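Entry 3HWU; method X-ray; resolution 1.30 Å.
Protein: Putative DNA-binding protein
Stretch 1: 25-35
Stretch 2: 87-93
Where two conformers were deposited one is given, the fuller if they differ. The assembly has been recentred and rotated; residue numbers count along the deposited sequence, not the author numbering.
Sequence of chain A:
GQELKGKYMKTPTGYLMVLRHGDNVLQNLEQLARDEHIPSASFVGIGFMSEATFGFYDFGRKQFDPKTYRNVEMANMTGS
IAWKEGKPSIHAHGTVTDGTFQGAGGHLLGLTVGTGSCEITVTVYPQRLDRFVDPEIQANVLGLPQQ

Stretch 1, residues 25-35: VLQNLEQLARD
Stretch 2 87-93: KPSIHAH

Residues 25-35 form a helix and residues 87-93 a strand that continues later in the chain. The helix lies across the strand with its axis 8.2 Å away at closest approach. Their N-to-C directions differ by 135°, so the two run obliquely antiparallel. Leu-26 sits by Ile-90, with CA atoms 6.8 Å apart, and Glu-30 sits by Pro-88, with CA atoms 5.5 Å apart. The backbones are therefore closer at the Pro-88 end.

The helix is regular, with phi near -65° and psi near -40°. Every backbone N from Leu-29 to Asp-35 bonds to the O four residues earlier, at 2.8 to 3.0 Å between N and O. The strand is extended, and its side chains alternate. Pro-88, Ile-90 and Ala-92 point toward the helix; Ser-89 and His-91 point away. On the helix, Leu-26, Leu-29 and Ala-33 point toward the strand, while Glu-30 and Arg-34 leave sideways.

No direct hydrogen bond joins the stretches. Packing does most of the work and buries 357 Å², both sides summed. Pro-88 and Ile-90 are the main bumps on the strand.

Ile-90 (chi1 -53°, chi2 -55°, both m) fits a hollow lined by Leu-26, Leu-29 and Glu-30. Its CG2 meets Leu-26 CD2 at 4.0 Å. Its CD1 reaches Leu-29 CB at 4.0 Å, and its CG1 lies 3.6 Å from Glu-30 CG. The branched side chain thus touches three helix residues. Leu-26 (m, t) also sends CD2 to Ala-92 CB, at 3.8 Å. The small methyl of Ala-92 lets the leucine branch settle close to the strand. Leu-29 is m, t as well.

Pro-88, with a C-gamma exo ring, occupies the next hollow along the helix. Its CG lies 3.5 Å from Glu-30 O and 4.0 Å from Glu-30 CB. Its CB meets Ala-33 CB at 4.0 Å. The short side chain of Ala-33 allows the compact ring to approach the helix backbone. Arg-34 (chi1 m, chi2 t, chi3 m, chi4 -88°) starts sideways, but its end comes nearer and borders this pocket. Its NH1 is 3.5 Å from Pro-88 CG, with the guanidinium oblique to that contact. Two conformers of Arg-34 were deposited and one is given.

Gln-31 (t, p, chi3 39°) points away from the strand but helps hold that arginine. Arg-34 NH2 donates to Gln-31 OE1 at 2.6 Å, and Gln-31 NE2 donates to Asp-35 OD1 at 2.7 Å.

Glu-30 (m, t, chi3 -8°) combines two roles. Its aliphatic part packs on Ile-90, while its carboxylate takes part in a polar bridge. Water 1 donates to Glu-30 OE2 at 2.7 Å and accepts from Ile-90 N, with its O 2.9 Å from that N. A weak bond runs from the water O to Pro-88 O at 3.4 Å. The water thereby links the helix side chain to the strand backbone.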

ATOM      1  N   VAL A  25     -11.679  11.638  -6.658  1.00  8.09           N
ATOM      2  CA  VAL A  25     -10.711  11.349  -5.574  1.00  9.09           C
ATOM      3  C   VAL A  25      -9.515  12.294  -5.567  1.00  9.04           C
ATOM      4  O   VAL A  25      -9.168  12.869  -4.528  1.00  9.68           O
ATOM      5  CB  VAL A  25     -10.286   9.880  -5.648  1.00  8.96           C
ATOM      6  CG1 VAL A  25      -9.151   9.560  -4.618  1.00 10.01           C
ATOM      7  CG2 VAL A  25     -11.494   8.930  -5.408  1.00 10.60           C
ATOM      8  N   LEU A  26      -8.848  12.458  -6.709  1.00  9.22           N
ATOM      9  CA  LEU A  26      -7.659  13.315  -6.684  1.00  9.27           C
ATOM     10  C   LEU A  26      -8.045  14.771  -6.430  1.00  9.68           C
ATOM     11  O   LEU A  26      -7.317  15.487  -5.769  1.00  9.98           O
ATOM     12  CB  LEU A  26      -6.770  13.173  -7.927  1.00 10.23           C
ATOM     13  CG  LEU A  26      -6.341  11.719  -8.253  1.00 10.54           C
ATOM     14  CD1 LEU A  26      -5.389  11.787  -9.432  1.00 13.76           C
ATOM     15  CD2 LEU A  26      -5.686  11.030  -7.094  1.00 12.53           C
ATOM     16  N   GLN A  27      -9.174  15.206  -6.982  1.00 10.15           N
ATOM     17  CA  GLN A  27      -9.635  16.573  -6.714  1.00 10.80           C
ATOM     18  C   GLN A  27      -9.957  16.778  -5.233  1.00 10.47           C
ATOM     19  O   GLN A  27      -9.655  17.839  -4.672  1.00 11.21           O
ATOM     20  CB  GLN A  27     -10.848  16.906  -7.605  1.00 11.01           C
ATOM     21  CG  GLN A  27     -10.514  16.996  -9.080  1.00 15.76           C
ATOM     22  CD  GLN A  27     -11.705  17.227  -9.992  1.00 17.65           C
ATOM     23  OE1 GLN A  27     -12.867  17.371  -9.541  1.00 21.65           O
ATOM     24  NE2 GLN A  27     -11.425  17.265 -11.281  1.00 23.33           N
ATOM     25  N   ASN A  28     -10.535  15.788  -4.574  1.00  9.80           N
ATOM     26  CA  ASN A  28     -10.791  15.940  -3.142  1.00  9.87           C
ATOM     27  C   ASN A  28      -9.473  15.982  -2.344  1.00 10.20           C
ATOM     28  O   ASN A  28      -9.389  16.683  -1.347  1.00 10.61           O
ATOM     29  CB  ASN A  28     -11.717  14.829  -2.641  1.00 11.45           C
ATOM     30  CG  ASN A  28     -13.182  15.194  -2.749  1.00 12.03           C
ATOM     31  OD1 ASN A  28     -13.717  15.780  -1.795  1.00 16.10           O
ATOM     32  ND2 ASN A  28     -13.826  14.863  -3.832  1.00 12.95           N
ATOM     33  N   LEU A  29      -8.459  15.239  -2.769  1.00 10.03           N
ATOM     34  CA  LEU A  29      -7.132  15.343  -2.132  1.00  9.51           C
ATOM     35  C   LEU A  29      -6.482  16.719  -2.358  1.00 10.22           C
ATOM     36  O   LEU A  29      -5.854  17.275  -1.449  1.00 10.50           O
ATOM     37  CB  LEU A  29      -6.219  14.230  -2.641  1.00  9.94           C
ATOM     38  CG  LEU A  29      -6.516  12.859  -2.012  1.00  9.72           C
ATOM     39  CD1 LEU A  29      -5.883  11.742  -2.867  1.00 11.20           C
ATOM     40  CD2 LEU A  29      -6.034  12.799  -0.541  1.00 12.38           C
ATOM     41  N   GLU A  30      -6.632  17.258  -3.568  1.00  9.61           N
ATOM     42  CA  GLU A  30      -6.219  18.635  -3.822  1.00 10.84           C
ATOM     43  C   GLU A  30      -6.915  19.603  -2.890  1.00 10.52           C
ATOM     44  O   GLU A  30      -6.279  20.519  -2.337  1.00 11.08           O
ATOM     45  CB  GLU A  30      -6.515  19.022  -5.262  1.00 11.09           C
ATOM     46  CG  GLU A  30      -5.669  18.270  -6.298  1.00 13.14           C
ATOM     47  CD  GLU A  30      -6.141  18.387  -7.759  1.00 15.74           C
ATOM     48  OE1 GLU A  30      -7.228  18.925  -8.016  1.00 17.63           O
ATOM     49  OE2 GLU A  30      -5.393  17.872  -8.629  1.00 21.23           O
ATOM     50  N   GLN A  31      -8.235  19.440  -2.728  1.00 10.22           N
ATOM     51  CA  GLN A  31      -8.960  20.331  -1.833  1.00 11.94           C
ATOM     52  C   GLN A  31      -8.529  20.179  -0.360  1.00 10.90           C
ATOM     53  O   GLN A  31      -8.478  21.176   0.381  1.00 12.69           O
ATOM     54  CB  GLN A  31     -10.475  20.104  -1.988  1.00 13.32           C
ATOM     55  CG  GLN A  31     -11.281  21.202  -1.287  1.00 14.80           C
ATOM     56  CD  GLN A  31     -11.092  22.536  -1.945  1.00 18.99           C
ATOM     57  OE1 GLN A  31     -11.030  22.629  -3.185  1.00 21.33           O
ATOM     58  NE2 GLN A  31     -10.952  23.587  -1.134  1.00 20.79           N
ATOM     59  N   LEU A  32      -8.267  18.952   0.096  1.00 10.82           N
ATOM     60  CA  LEU A  32      -7.749  18.774   1.437  1.00 10.74           C
ATOM     61  C   LEU A  32      -6.405  19.524   1.602  1.00 11.18           C
ATOM     62  O   LEU A  32      -6.148  20.173   2.628  1.00 11.98           O
ATOM     63  CB  LEU A  32      -7.551  17.277   1.718  1.00 10.94           C
ATOM     64  CG  LEU A  32      -7.013  16.931   3.114  1.00 11.54           C
ATOM     65  CD1 LEU A  32      -8.028  17.100   4.196  1.00 14.23           C
ATOM     66  CD2 LEU A  32      -6.485  15.472   3.125  1.00 13.26           C
ATOM     67  N   ALA A  33      -5.550  19.397   0.598  1.00 10.66           N
ATOM     68  CA  ALA A  33      -4.247  20.086   0.639  1.00 11.05           C
ATOM     69  C   ALA A  33      -4.415  21.601   0.797  1.00 12.40           C
ATOM     70  O   ALA A  33      -3.710  22.254   1.589  1.00 12.15           O
ATOM     71  CB  ALA A  33      -3.404  19.734  -0.625  1.00 11.58           C
ATOM     72  N   ARG A  34      -5.350  22.160   0.031  0.50 12.86           N
ATOM     73  CA  ARG A  34      -5.618  23.582   0.111  0.50 14.83           C
ATOM     74  C   ARG A  34      -6.314  23.993   1.416  0.50 14.69           C
ATOM     75  O   ARG A  34      -5.935  25.025   1.991  0.50 15.59           O
ATOM     76  CB  ARG A  34      -6.431  24.046  -1.102  0.50 14.79           C
ATOM     77  CG  ARG A  34      -5.739  24.099  -2.438  0.50 16.89           C
ATOM     78  CD  ARG A  34      -6.640  24.835  -3.456  0.50 17.82           C
ATOM     79  NE  ARG A  34      -7.831  24.043  -3.738  0.50 19.05           N
ATOM     80  CZ  ARG A  34      -7.891  23.121  -4.685  0.50 20.71           C
ATOM     81  NH1 ARG A  34      -6.847  22.930  -5.483  0.50 23.08           N
ATOM     82  NH2 ARG A  34      -8.994  22.406  -4.858  0.50 18.96           N
ATOM     83  N   ASP A  35      -7.306  23.230   1.900  1.00 14.46           N
ATOM     84  CA  ASP A  35      -8.076  23.573   3.105  1.00 15.53           C
ATOM     85  C   ASP A  35      -7.276  23.426   4.377  1.00 16.54           C
ATOM     86  O   ASP A  35      -7.431  24.200   5.323  1.00 17.18           O
ATOM     87  CB  ASP A  35      -9.362  22.739   3.271  1.00 16.81           C
ATOM     88  CG  ASP A  35     -10.448  23.081   2.275  1.00 18.80           C
ATOM     89  OD1 ASP A  35     -10.283  24.031   1.479  1.00 20.49           O
ATOM     90  OD2 ASP A  35     -11.482  22.343   2.313  1.00 22.10           O
ATOM     91  N   LYS A  87      -0.030  25.347  -6.726  1.00 15.38           N
ATOM     92  CA  LYS A  87      -1.225  24.506  -6.753  1.00 15.51           C
ATOM     93  C   LYS A  87      -0.871  23.130  -6.223  1.00 13.38           C
ATOM     94  O   LYS A  87       0.269  22.685  -6.387  1.00 12.30           O
ATOM     95  CB  LYS A  87      -1.734  24.343  -8.180  1.00 15.84           C
ATOM     96  CG  LYS A  87      -2.118  25.701  -8.834  1.00 19.21           C
ATOM     97  CD  LYS A  87      -2.770  25.503 -10.188  1.00 22.09           C
ATOM     98  CE  LYS A  87      -1.782  25.132 -11.224  1.00 28.69           C
ATOM     99  N   PRO A  88      -1.847  22.456  -5.610  1.00 12.20           N
ATOM    100  CA  PRO A  88      -1.544  21.100  -5.173  1.00 11.95           C
ATOM    101  C   PRO A  88      -1.205  20.206  -6.338  1.00 12.65           C
ATOM    102  O   PRO A  88      -1.819  20.301  -7.398  1.00 14.97           O
ATOM    103  CB  PRO A  88      -2.822  20.639  -4.469  1.00 13.49           C
ATOM    104  CG  PRO A  88      -3.698  21.756  -4.415  1.00 16.94           C
ATOM    105  CD  PRO A  88      -3.210  22.855  -5.289  1.00 12.52           C
ATOM    106  N   SER A  89      -0.256  19.319  -6.103  1.00 11.43           N
ATOM    107  CA  SER A  89       0.264  18.406  -7.111  1.00 11.71           C
ATOM    108  C   SER A  89       0.255  17.005  -6.550  1.00 11.52           C
ATOM    109  O   SER A  89       1.087  16.648  -5.708  1.00 12.27           O
ATOM    110  CB  SER A  89       1.675  18.805  -7.509  1.00 12.74           C
ATOM    111  OG  SER A  89       2.226  17.921  -8.458  1.00 15.74           O
ATOM    112  N   ILE A  90      -0.810  16.265  -6.893  1.00 12.46           N
ATOM    113  CA  ILE A  90      -1.024  14.912  -6.360  1.00 12.49           C
ATOM    114  C   ILE A  90      -0.345  13.934  -7.326  1.00 12.79           C
ATOM    115  O   ILE A  90      -0.521  13.985  -8.547  1.00 16.53           O
ATOM    116  CB  ILE A  90      -2.537  14.581  -6.228  1.00 14.34           C
ATOM    117  CG1 ILE A  90      -3.329  15.612  -5.447  1.00 14.94           C
ATOM    118  CG2 ILE A  90      -2.771  13.230  -5.586  1.00 15.22           C
ATOM    119  CD1 ILE A  90      -2.831  15.920  -4.068  1.00 16.99           C
ATOM    120  N   HIS A  91       0.408  12.994  -6.791  1.00 11.34           N
ATOM    121  CA  HIS A  91       1.065  11.940  -7.543  1.00 11.12           C
ATOM    122  C   HIS A  91       0.537  10.652  -6.970  1.00  9.87           C
ATOM    123  O   HIS A  91       0.816  10.316  -5.812  1.00 11.63           O
ATOM    124  CB  HIS A  91       2.577  12.001  -7.366  1.00 12.27           C
ATOM    125  CG  HIS A  91       3.312  10.982  -8.141  1.00 12.52           C
ATOM    126  ND1 HIS A  91       4.623  10.634  -7.884  1.00 14.24           N
ATOM    127  CD2 HIS A  91       2.914  10.226  -9.190  1.00 15.70           C
ATOM    128  CE1 HIS A  91       5.004   9.732  -8.772  1.00 17.38           C
ATOM    129  NE2 HIS A  91       3.983   9.471  -9.577  1.00 15.79           N
ATOM    130  N   ALA A  92      -0.274   9.932  -7.735  1.00  9.41           N
ATOM    131  CA  ALA A  92      -0.923   8.754  -7.215  1.00  9.29           C
ATOM    132  C   ALA A  92      -0.847   7.613  -8.243  1.00  9.07           C
ATOM    133  O   ALA A  92      -1.037   7.826  -9.442  1.00  8.65           O
ATOM    134  CB  ALA A  92      -2.411   9.029  -6.861  1.00 11.67           C
ATOM    135  N   HIS A  93      -0.670   6.406  -7.722  1.00  8.78           N
ATOM    136  CA  HIS A  93      -0.785   5.172  -8.491  1.00  8.08           C
ATOM    137  C   HIS A  93      -1.909   4.340  -7.871  1.00  8.47           C
ATOM    138  O   HIS A  93      -2.217   4.456  -6.671  1.00  8.87           O
ATOM    139  CB  HIS A  93       0.523   4.371  -8.485  1.00 10.01           C
ATOM    140  CG  HIS A  93       1.659   5.014  -9.223  1.00  9.99           C
ATOM    141  ND1 HIS A  93       2.840   4.350  -9.449  1.00 14.95           N
ATOM    142  CD2 HIS A  93       1.811   6.229  -9.795  1.00 11.50           C
ATOM    143  CE1 HIS A  93       3.628   5.106 -10.185  1.00 13.93           C
ATOM    144  NE2 HIS A  93       3.022   6.243 -10.430  1.00 11.52           N
TER
HETATM  145  O   HOH W   1      -2.732  17.284  -8.735  1.00 18.42           O